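Local coordinates for protein acetylene hydratase (Pelobacter acetylenicus, PDB 2E7Z) that hydrates acetylene to acetaldehyde in a non-redox reaction, using a tungsten-bis(molybdopterin guanine dinucleotide) cofactor and one [4Fe-4S] cluster, at residues A[55-59]-A[440-444]; A[70-75]-A[447-453]; A[331-335]-A[465-470]. One frame throughout, in Å; residues are numbered along the deposited sequence. Where two conformers were deposited one is given.

Interaction 1 (A[55-59]-A[440-444]); sequences HKDRV and DQFMT. With MGD (2-amino-5,6-dimercapto-7-methyl-3,7,8a,9-tetrahydro-8-oxa-1,3,9,10-tetraaza-anthracen-4-one guanosine dinucleotide), chain E.
Arg58 and Phe442 have the nearest CA atoms across the contact, 5.2 Å apart, where a type I beta turn from His55 to Arg58 meets the loop that leaves strand 435-440. One direct backbone bond joins the two segments, from Val59 N to Gln441 O at 2.8 Å, and the same carbonyl oxygen receives a CA-H...O contact from Arg58. A water adds a second link, donating to Asp57 O and accepting from Met443 N. The Phe442 ring packs against the turn: with CG beside its own backbone N (chi1 -66°), CE1 comes to 3.5 Å from Arg58 CA, while His55 CB lies at the ring edge. Val59 CG2 packs on the Phe442-Met443 peptide, 3.8 Å from Met443 N. Phe442 also turns its edge toward the His55 face in an offset edge-to-face pair, planes at 76°. His55 ND1 accepts from Asp57 N and its NE2 is bonded to Pro615 O, which together probably fix the rotation of the imidazole. Asp440 OD1 takes Gln441 N and, as an Asx turn, Phe442 N. OD1 also receives O2' and OD2 receives O3' of the MGD ribose, each at 2.7 Å. One carboxylate thus shapes the loop and holds the nucleotide.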
loop_
_atom_site.group_PDB
_atom_site.type_symbol
_atom_site.label_atom_id
_atom_site.label_comp_id
_atom_site.label_asym_id
_atom_site.label_seq_id
_atom_site.Cartn_x
_atom_site.Cartn_y
_atom_site.Cartn_z
ATOM N N HIS A 55 11.045 20.802 10.809
ATOM C CA HIS A 55 9.836 21.369 11.392
ATOM C C HIS A 55 9.986 21.518 12.893
ATOM O O HIS A 55 10.509 20.611 13.558
ATOM C CB HIS A 55 8.601 20.505 11.061
ATOM C CG HIS A 55 7.339 21.281 11.209
ATOM N ND1 HIS A 55 6.729 21.474 12.426
ATOM C CD2 HIS A 55 6.617 21.979 10.305
ATOM C CE1 HIS A 55 5.682 22.270 12.266
ATOM N NE2 HIS A 55 5.578 22.567 10.985
ATOM N N LYS A 56 9.543 22.654 13.450
ATOM C CA LYS A 56 9.681 22.855 14.898
ATOM C C LYS A 56 8.947 21.810 15.724
ATOM O O LYS A 56 9.344 21.537 16.850
ATOM C CB LYS A 56 9.235 24.264 15.328
ATOM C CG LYS A 56 7.767 24.553 15.091
ATOM C CD LYS A 56 7.383 25.977 15.491
ATOM C CE LYS A 56 7.641 26.258 16.970
ATOM N NZ LYS A 56 6.710 25.524 17.879
ATOM N N ASP A 57 7.907 21.189 15.149
ATOM C CA ASP A 57 7.139 20.157 15.882
ATOM C C ASP A 57 7.665 18.749 15.688
ATOM O O ASP A 57 7.070 17.794 16.211
ATOM C CB ASP A 57 5.651 20.228 15.534
ATOM C CG ASP A 57 5.043 21.578 15.898
ATOM O OD1 ASP A 57 5.446 22.121 16.947
ATOM O OD2 ASP A 57 4.182 22.078 15.141
ATOM N N ARG A 58 8.754 18.595 14.930
ATOM C CA ARG A 58 9.318 17.259 14.742
ATOM C C ARG A 58 9.768 16.701 16.092
ATOM O O ARG A 58 10.358 17.402 16.929
ATOM C CB ARG A 58 10.480 17.321 13.749
ATOM C CG ARG A 58 11.070 15.953 13.453
ATOM C CD ARG A 58 12.129 16.025 12.389
ATOM N NE ARG A 58 12.760 14.676 12.299
ATOM C CZ ARG A 58 13.951 14.416 11.741
ATOM N NH1 ARG A 58 14.664 15.381 11.158
ATOM N NH2 ARG A 58 14.457 13.182 11.752
ATOM N N VAL A 59 9.449 15.434 16.334
ATOM C CA VAL A 59 9.911 14.750 17.528
ATOM C C VAL A 59 11.350 14.307 17.320
ATOM O O VAL A 59 11.629 13.458 16.456
ATOM C CB VAL A 59 8.996 13.531 17.854
ATOM C CG1 VAL A 59 9.520 12.738 19.048
ATOM C CG2 VAL A 59 7.557 14.012 18.120
ATOM N N ASP A 440 8.214 7.446 14.985
ATOM C CA ASP A 440 7.640 8.362 14.000
ATOM C C ASP A 440 8.451 9.645 13.996
ATOM O O ASP A 440 9.458 9.751 14.688
ATOM C CB ASP A 440 6.145 8.645 14.321
ATOM C CG ASP A 440 5.310 8.978 13.067
ATOM O OD1 ASP A 440 5.432 10.126 12.577
ATOM O OD2 ASP A 440 4.527 8.094 12.596
ATOM N N GLN A 441 7.981 10.588 13.198
ATOM C CA GLN A 441 8.596 11.927 13.122
ATOM C C GLN A 441 7.782 12.984 13.845
ATOM O O GLN A 441 8.307 14.059 14.142
ATOM C CB GLN A 441 8.771 12.295 11.648
ATOM C CG GLN A 441 9.828 11.430 10.946
ATOM C CD GLN A 441 9.994 11.662 9.446
ATOM O OE1 GLN A 441 10.992 11.189 8.863
ATOM N NE2 GLN A 441 9.052 12.330 8.812
ATOM N N PHE A 442 6.512 12.703 14.117
ATOM C CA PHE A 442 5.612 13.679 14.734
ATOM C C PHE A 442 4.719 13.031 15.773
ATOM O O PHE A 442 4.583 11.792 15.804
ATOM C CB PHE A 442 4.784 14.356 13.634
ATOM C CG PHE A 442 5.631 15.196 12.704
ATOM C CD1 PHE A 442 5.991 16.494 13.073
ATOM C CD2 PHE A 442 6.130 14.677 11.524
ATOM C CE1 PHE A 442 6.817 17.264 12.247
ATOM C CE2 PHE A 442 6.955 15.424 10.690
ATOM C CZ PHE A 442 7.313 16.728 11.081
ATOM N N MET A 443 4.101 13.866 16.611
ATOM C CA MET A 443 3.113 13.420 17.575
ATOM C C MET A 443 1.782 13.178 16.836
ATOM O O MET A 443 0.825 13.928 16.954
ATOM C CB MET A 443 3.001 14.439 18.722
ATOM C CG MET A 443 2.133 14.018 19.895
ATOM S SD MET A 443 2.569 12.435 20.720
ATOM C CE MET A 443 4.057 12.863 21.617
ATOM N N THR A 444 1.750 12.104 16.062
ATOM C CA THR A 444 0.587 11.738 15.284
ATOM C C THR A 444 -0.546 11.278 16.206
ATOM O O THR A 444 -0.340 11.044 17.394
ATOM C CB THR A 444 0.917 10.584 14.328
ATOM O OG1 THR A 444 1.162 9.429 15.131
ATOM C CG2 THR A 444 2.123 10.921 13.482
HETATM P PB MGD E . 0.237 6.904 7.214
HETATM O O1B MGD E . -0.918 6.109 7.770
HETATM O O2B MGD E . 0.065 8.346 6.904
HETATM O O3B MGD E . 0.805 6.244 5.867
HETATM O O3A MGD E . 0.137 4.013 4.926
HETATM P PA MGD E . 1.404 4.785 5.559
HETATM O O1A MGD E . 2.480 5.021 4.542
HETATM O O2A MGD E . 1.720 4.055 6.829
HETATM O "O5'" MGD E . 1.437 6.730 8.277
HETATM C "C5'" MGD E . 2.767 6.999 7.866
HETATM C "C4'" MGD E . 3.492 7.514 9.094
HETATM O "O4'" MGD E . 4.896 7.502 8.792
HETATM C "C3'" MGD E . 3.199 8.976 9.413
HETATM O "O3'" MGD E . 2.726 9.070 10.767
HETATM C "C2'" MGD E . 4.523 9.743 9.211
HETATM O "O2'" MGD E . 4.770 10.841 10.112
HETATM C "C1'" MGD E . 5.524 8.640 9.425
HETATM N N9 MGD E . 6.811 8.779 8.727
HETATM C C8 MGD E . 7.028 9.254 7.475
HETATM N N7 MGD E . 8.322 9.134 7.137
HETATM C C5 MGD E . 8.934 8.503 8.163
HETATM C C6 MGD E . 10.280 8.053 8.475
HETATM O O6 MGD E . 11.219 8.204 7.665
HETATM N N1 MGD E . 10.440 7.433 9.656
HETATM C C2 MGD E . 9.500 7.293 10.585
HETATM N N2 MGD E . 9.805 6.642 11.744
HETATM N N3 MGD E . 8.248 7.688 10.370
HETATM C C4 MGD E . 7.941 8.275 9.195
HETATM C C10 MGD E . -0.103 4.164 3.526
HETATM C C11 MGD E . -1.084 3.080 3.134
HETATM O O11 MGD E . -2.308 3.416 3.785
HETATM C C12 MGD E . -1.257 3.052 1.635
HETATM S S12 MGD E . 0.143 2.925 0.662
HETATM C C13 MGD E . -2.480 3.065 1.081
HETATM S S13 MGD E . -2.711 3.162 -0.604
HETATM C C14 MGD E . -3.740 3.018 1.889
HETATM N N15 MGD E . -4.463 4.280 1.854
HETATM C C16 MGD E . -5.556 4.313 2.670
HETATM C C17 MGD E . -6.778 5.078 2.386
HETATM O O17 MGD E . -6.877 5.748 1.335
HETATM N N18 MGD E . -7.778 5.018 3.288
HETATM C C19 MGD E . -7.709 4.292 4.432
HETATM N N19 MGD E . -8.743 4.279 5.300
HETATM N N20 MGD E . -6.613 3.595 4.760
HETATM C C21 MGD E . -5.557 3.561 3.938
HETATM N N22 MGD E . -4.487 2.833 4.269
HETATM C C23 MGD E . -3.401 2.621 3.335
HETATM O O HOH W 1 4.586 16.731 16.507
#

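Interaction 2 (A[70-75]-A[447-453]); sequences RGEQRW and AQLADYV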
loop_
_atom_site.group_PDB
_atom_site.type_symbol
_atom_site.label_atom_id
_atom_site.label_comp_id
_atom_site.label_asym_id
_atom_site.label_seq_id
_atom_site.Cartn_x
_atom_site.Cartn_y
_atom_site.Cartn_z
ATOM N N ARG A 70 -4.029 6.211 29.122
ATOM C CA ARG A 70 -3.562 6.229 27.750
ATOM C C ARG A 70 -4.329 7.296 26.974
ATOM O O ARG A 70 -5.549 7.401 27.119
ATOM C CB ARG A 70 -3.751 4.850 27.107
ATOM C CG ARG A 70 -3.226 4.815 25.699
ATOM C CD ARG A 70 -3.245 3.411 25.099
ATOM N NE ARG A 70 -2.580 2.430 25.957
ATOM C CZ ARG A 70 -1.261 2.320 26.111
ATOM N NH1 ARG A 70 -0.434 3.148 25.480
ATOM N NH2 ARG A 70 -0.760 1.325 26.873
ATOM N N GLY A 71 -3.605 8.052 26.152
ATOM C CA GLY A 71 -4.166 9.214 25.424
ATOM C C GLY A 71 -4.056 10.555 26.114
ATOM O O GLY A 71 -4.274 11.562 25.474
ATOM N N GLU A 72 -3.703 10.542 27.387
ATOM C CA GLU A 72 -3.449 11.818 28.092
ATOM C C GLU A 72 -2.134 12.417 27.613
ATOM O O GLU A 72 -1.112 11.713 27.582
ATOM C CB GLU A 72 -3.388 11.585 29.592
ATOM C CG GLU A 72 -3.102 12.853 30.405
ATOM C CD GLU A 72 -2.904 12.553 31.882
ATOM O OE1 GLU A 72 -3.274 11.444 32.337
ATOM O OE2 GLU A 72 -2.376 13.432 32.590
ATOM N N GLN A 73 -2.153 13.698 27.246
ATOM C CA GLN A 73 -0.967 14.305 26.657
ATOM C C GLN A 73 -0.043 14.863 27.739
ATOM O O GLN A 73 0.037 16.087 27.958
ATOM C CB GLN A 73 -1.366 15.371 25.632
ATOM C CG GLN A 73 -2.211 14.758 24.499
ATOM C CD GLN A 73 -1.504 13.590 23.814
ATOM O OE1 GLN A 73 -0.471 13.787 23.170
ATOM N NE2 GLN A 73 -2.038 12.368 23.970
ATOM N N ARG A 74 0.601 13.948 28.457
ATOM C CA ARG A 74 1.543 14.339 29.503
ATOM C C ARG A 74 2.822 13.579 29.214
ATOM O O ARG A 74 2.892 12.364 29.425
ATOM C CB ARG A 74 1.021 13.981 30.888
ATOM C CG ARG A 74 1.592 14.895 31.969
ATOM C CD ARG A 74 1.025 14.494 33.301
ATOM N NE ARG A 74 1.655 15.304 34.342
ATOM C CZ ARG A 74 2.611 14.891 35.176
ATOM N NH1 ARG A 74 3.059 13.641 35.139
ATOM N NH2 ARG A 74 3.113 15.738 36.076
ATOM N N TRP A 75 3.794 14.295 28.667
ATOM C CA TRP A 75 4.989 13.688 28.079
ATOM C C TRP A 75 6.246 14.211 28.770
ATOM O O TRP A 75 6.299 15.405 29.139
ATOM C CB TRP A 75 5.041 14.051 26.594
ATOM C CG TRP A 75 3.910 13.488 25.791
ATOM C CD1 TRP A 75 2.804 14.134 25.347
ATOM C CD2 TRP A 75 3.777 12.124 25.362
ATOM N NE1 TRP A 75 1.987 13.261 24.647
ATOM C CE2 TRP A 75 2.560 12.016 24.644
ATOM C CE3 TRP A 75 4.573 10.981 25.508
ATOM C CZ2 TRP A 75 2.129 10.797 24.048
ATOM C CZ3 TRP A 75 4.130 9.763 24.922
ATOM C CH2 TRP A 75 2.930 9.704 24.225
ATOM N N ALA A 447 0.679 8.241 17.789
ATOM C CA ALA A 447 1.710 8.512 18.792
ATOM C C ALA A 447 1.078 9.057 20.085
ATOM O O ALA A 447 1.544 8.781 21.190
ATOM C CB ALA A 447 2.729 9.501 18.240
ATOM N N GLN A 448 -0.035 9.766 19.924
ATOM C CA GLN A 448 -0.717 10.346 21.084
ATOM C C GLN A 448 -1.232 9.302 22.055
ATOM O O GLN A 448 -1.476 9.552 23.231
ATOM C CB GLN A 448 -1.870 11.180 20.600
ATOM C CG GLN A 448 -1.337 12.515 20.050
ATOM C CD GLN A 448 -2.415 13.382 19.437
ATOM O OE1 GLN A 448 -3.558 13.395 19.912
ATOM N NE2 GLN A 448 -2.056 14.120 18.380
ATOM N N LEU A 449 -1.391 8.086 21.520
ATOM C CA LEU A 449 -1.886 6.910 22.255
ATOM C C LEU A 449 -0.769 6.016 22.765
ATOM O O LEU A 449 -1.027 4.945 23.329
ATOM C CB LEU A 449 -2.870 6.122 21.367
ATOM C CG LEU A 449 -4.216 6.834 21.155
ATOM C CD1 LEU A 449 -4.916 6.438 19.855
ATOM C CD2 LEU A 449 -5.136 6.644 22.346
ATOM N N ALA A 450 0.481 6.459 22.608
ATOM C CA ALA A 450 1.607 5.618 22.948
ATOM C C ALA A 450 2.059 5.755 24.396
ATOM O O ALA A 450 1.773 6.763 25.039
ATOM C CB ALA A 450 2.756 5.868 21.998
ATOM N N ASP A 451 2.783 4.737 24.878
ATOM C CA ASP A 451 3.572 4.860 26.120
ATOM C C ASP A 451 4.903 5.553 25.839
ATOM O O ASP A 451 5.442 6.277 26.690
ATOM C CB ASP A 451 3.817 3.492 26.731
ATOM C CG ASP A 451 2.530 2.859 27.178
ATOM O OD1 ASP A 451 2.005 3.228 28.257
ATOM O OD2 ASP A 451 2.019 1.994 26.459
ATOM N N TYR A 452 5.452 5.319 24.650
ATOM C CA TYR A 452 6.747 5.865 24.230
ATOM C C TYR A 452 6.674 6.277 22.787
ATOM O O TYR A 452 6.189 5.477 21.939
ATOM C CB TYR A 452 7.897 4.831 24.375
ATOM C CG TYR A 452 8.046 4.311 25.785
ATOM C CD1 TYR A 452 7.307 3.210 26.219
ATOM C CD2 TYR A 452 8.891 4.962 26.698
ATOM C CE1 TYR A 452 7.388 2.737 27.506
ATOM C CE2 TYR A 452 8.974 4.535 28.019
ATOM C CZ TYR A 452 8.209 3.430 28.410
ATOM O OH TYR A 452 8.276 2.997 29.714
ATOM N N VAL A 453 7.157 7.492 22.509
ATOM C CA VAL A 453 7.269 7.961 21.142
ATOM C C VAL A 453 8.752 8.085 20.863
ATOM O O VAL A 453 9.482 8.739 21.620
ATOM C CB VAL A 453 6.530 9.281 20.937
ATOM C CG1 VAL A 453 6.675 9.780 19.473
ATOM C CG2 VAL A 453 5.048 9.114 21.291
HETATM O O HOH W 2 -0.869 7.919 25.374
#
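Trp75 brings the six-membered end of its indole against the 447-453 segment, where CH2 lies 3.3 Å from Ala450 O and 3.7 Å from Val453 CG2, both oblique to the ring; Gln448 O lies near the ring plane at one edge, and Gln73 OE1 sits in that plane at the pyrrole edge. The guanidinium of Arg70, by contrast, is met at its edge, by Leu449 O and Asp451 OD2. These groups tie the hairpin connection between strands 63-65 and 75-77, at one side of a mixed sheet, to the turn that leads into strand 452-455 of that sheet.

Arg70 grips Asp451 end-on, NH1 and NH2 both reaching OD2 at 2.9 Å, with guanidinium and carboxylate planes 87° apart. NH2 uses the syn lone pair of OD2, whereas NH1 arrives from above the carboxylate plane. A bend at chi3 (-52°) brings the arginine head round to Leu449 O, which NH1 also holds. Asp451 OD2 additionally accepts from Val436 N, and Arg70 NH2 donates to Gln433 O, so the ion pair extends to the neighbouring strand 435-440 and the residues before it.

Gln73, centre of an inverse gamma turn, bridges both segments. Its NE2 donates to Gly71 O and to Gln448 O, both close to the amide plane, and its OE1 accepts Trp75 NE1, an almost straight bond at 171° that comes from above the carbonyl plane. Every polar atom of that amide is therefore engaged, which would hold both amide and indole against rotation. The amide of Gln448 itself points elsewhere, to Gly683 N and Ser689 OG. Between the segments a water accepts from Gly71 N at 2.8 Å and donates to Gln448 O and Ala450 O.

Interaction 3 (A[331-335]-A[465-470]); sequences LVPIS and VQPNWE
The amino end of helix 334-337 is held by a carboxylate from a distant loop: Pro333 occupies the N-cap position and, offering no side-chain acceptor, is supplemented by Glu470. Glu470 OE1 accepts Ile334 N at 2.9 Å on its syn side, and OE2 takes Ser335 N at 2.8 Å and Ser335 OG at 2.6 Å. The hydroxyl, also bonded to His382 N, meets OE2 on the anti side; the amide comes from above the carboxylate plane. CG of Glu470 is anti to the backbone N (chi1 -179°) and the chain then bends at chi2, turning the carboxylate onto the helix start. Ile334 runs alongside in the opposite direction, its CD1 3.6 Å from Pro467 O. Leu331 CD1 reaches the ring of Pro467, which follows a cis peptide bond, 4.0 Å from its CD. A glutamine at Glu470 would remove the charge facing the helix start and put an NH2 group where an acceptor is needed, which would probably leave a backbone N-H or the Ser335 hydroxyl without its mate. Three bonds thus grip one buried carboxylate; the N-H groups starting this short helix, with a long, weak ion pair to Arg520, are likely to favour its ionised form.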
loop_
_atom_site.group_PDB
_atom_site.type_symbol
_atom_site.label_atom_id
_atom_site.label_comp_id
_atom_site.label_asym_id
_atom_site.label_seq_id
_atom_site.Cartn_x
_atom_site.Cartn_y
_atom_site.Cartn_z
ATOM N N LEU A 331 22.024 -9.350 -4.216
ATOM C CA LEU A 331 21.937 -8.991 -2.789
ATOM C C LEU A 331 21.500 -10.170 -1.920
ATOM O O LEU A 331 20.874 -11.121 -2.422
ATOM C CB LEU A 331 20.930 -7.831 -2.615
ATOM C CG LEU A 331 21.077 -6.622 -3.526
ATOM C CD1 LEU A 331 19.931 -5.624 -3.268
ATOM C CD2 LEU A 331 22.458 -5.978 -3.298
ATOM N N VAL A 332 21.812 -10.117 -0.627
ATOM C CA VAL A 332 21.249 -11.097 0.303
ATOM C C VAL A 332 19.757 -10.831 0.419
ATOM O O VAL A 332 19.359 -9.730 0.753
ATOM C CB VAL A 332 21.899 -11.013 1.691
ATOM C CG1 VAL A 332 21.256 -12.012 2.637
ATOM C CG2 VAL A 332 23.406 -11.266 1.577
ATOM N N PRO A 333 18.905 -11.815 0.094
ATOM C CA PRO A 333 17.447 -11.533 0.137
ATOM C C PRO A 333 16.955 -11.055 1.509
ATOM O O PRO A 333 17.306 -11.620 2.557
ATOM C CB PRO A 333 16.800 -12.879 -0.272
ATOM C CG PRO A 333 17.866 -13.513 -1.100
ATOM C CD PRO A 333 19.173 -13.178 -0.381
ATOM N N ILE A 334 16.106 -10.038 1.476
ATOM C CA ILE A 334 15.425 -9.600 2.697
ATOM C C ILE A 334 14.677 -10.800 3.304
ATOM O O ILE A 334 14.649 -10.981 4.523
ATOM C CB ILE A 334 14.468 -8.468 2.361
ATOM C CG1 ILE A 334 15.271 -7.181 2.068
ATOM C CG2 ILE A 334 13.433 -8.243 3.465
ATOM C CD1 ILE A 334 14.433 -6.018 1.511
ATOM N N SER A 335 14.079 -11.633 2.441
ATOM C CA SER A 335 13.339 -12.782 2.916
ATOM C C SER A 335 14.188 -13.696 3.770
ATOM O O SER A 335 13.675 -14.262 4.731
ATOM C CB SER A 335 12.825 -13.625 1.734
ATOM O OG SER A 335 11.942 -12.854 0.921
ATOM N N VAL A 465 20.067 1.348 0.527
ATOM C CA VAL A 465 20.178 0.418 -0.585
ATOM C C VAL A 465 18.788 -0.135 -0.857
ATOM O O VAL A 465 18.116 -0.618 0.049
ATOM C CB VAL A 465 21.151 -0.746 -0.243
ATOM C CG1 VAL A 465 21.031 -1.917 -1.245
ATOM C CG2 VAL A 465 22.586 -0.234 -0.196
ATOM N N GLN A 466 18.378 -0.070 -2.122
ATOM C CA GLN A 466 17.097 -0.647 -2.550
ATOM C C GLN A 466 17.347 -1.972 -3.264
ATOM O O GLN A 466 18.484 -2.273 -3.624
ATOM C CB GLN A 466 16.407 0.318 -3.510
ATOM C CG GLN A 466 15.979 1.588 -2.792
ATOM C CD GLN A 466 15.013 2.433 -3.595
ATOM O OE1 GLN A 466 15.204 2.614 -4.789
ATOM N NE2 GLN A 466 13.972 2.965 -2.931
ATOM N N PRO A 467 16.286 -2.758 -3.528
ATOM C CA PRO A 467 14.876 -2.467 -3.229
ATOM C C PRO A 467 14.432 -2.890 -1.830
ATOM O O PRO A 467 14.917 -3.897 -1.306
ATOM C CB PRO A 467 14.133 -3.298 -4.279
ATOM C CG PRO A 467 15.025 -4.532 -4.468
ATOM C CD PRO A 467 16.453 -3.994 -4.322
ATOM N N ASN A 468 13.519 -2.113 -1.238
ATOM C CA ASN A 468 12.959 -2.461 0.061
ATOM C C ASN A 468 11.543 -2.999 0.061
ATOM O O ASN A 468 10.960 -3.269 1.116
ATOM C CB ASN A 468 13.158 -1.291 0.981
ATOM C CG ASN A 468 14.639 -1.081 1.250
ATOM O OD1 ASN A 468 15.245 -0.092 0.816
ATOM N ND2 ASN A 468 15.251 -2.076 1.884
ATOM N N TRP A 469 11.039 -3.205 -1.157
ATOM C CA TRP A 469 9.941 -4.129 -1.388
ATOM C C TRP A 469 10.555 -5.243 -2.213
ATOM O O TRP A 469 10.933 -5.036 -3.376
ATOM C CB TRP A 469 8.808 -3.456 -2.165
ATOM C CG TRP A 469 7.889 -2.576 -1.332
ATOM C CD1 TRP A 469 7.670 -2.642 0.012
ATOM C CD2 TRP A 469 7.036 -1.541 -1.831
ATOM N NE1 TRP A 469 6.729 -1.707 0.381
ATOM C CE2 TRP A 469 6.333 -1.011 -0.731
ATOM C CE3 TRP A 469 6.819 -0.990 -3.103
ATOM C CZ2 TRP A 469 5.427 0.033 -0.864
ATOM C CZ3 TRP A 469 5.921 0.049 -3.224
ATOM C CH2 TRP A 469 5.233 0.545 -2.122
ATOM N N GLU A 470 10.692 -6.407 -1.592
ATOM C CA GLU A 470 11.388 -7.510 -2.245
ATOM C C GLU A 470 10.556 -8.051 -3.378
ATOM O O GLU A 470 9.406 -8.476 -3.186
ATOM C CB GLU A 470 11.741 -8.572 -1.216
ATOM C CG GLU A 470 12.496 -9.764 -1.814
ATOM C CD GLU A 470 13.701 -10.211 -0.987
ATOM O OE1 GLU A 470 14.739 -9.517 -1.021
ATOM O OE2 GLU A 470 13.636 -11.274 -0.325
#

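Interactions 1 and 2 are neighbours, their centres 13 Å apart, and both join the 55-75 region to the chain around strands 435-440 and 452-455. They touch directly: Phe442 O packs on Ala447 CB, and Met443 O lies 3.2 Å from Gln448 NE2, probably a hydrogen bond. Interaction 1 is only partly buried and borders the cofactor's nucleotide, whereas interaction 2 is buried, farther from that ligand, and relies on an ion pair and a bridging glutamine amide. Interaction 3 is buried too but stands apart, about 14 Å from interaction 1 and 21 Å from interaction 2 at nearest atoms. There a carboxylate serves a helix start, where in interaction 1 it serves ribose and in interaction 2 arginine.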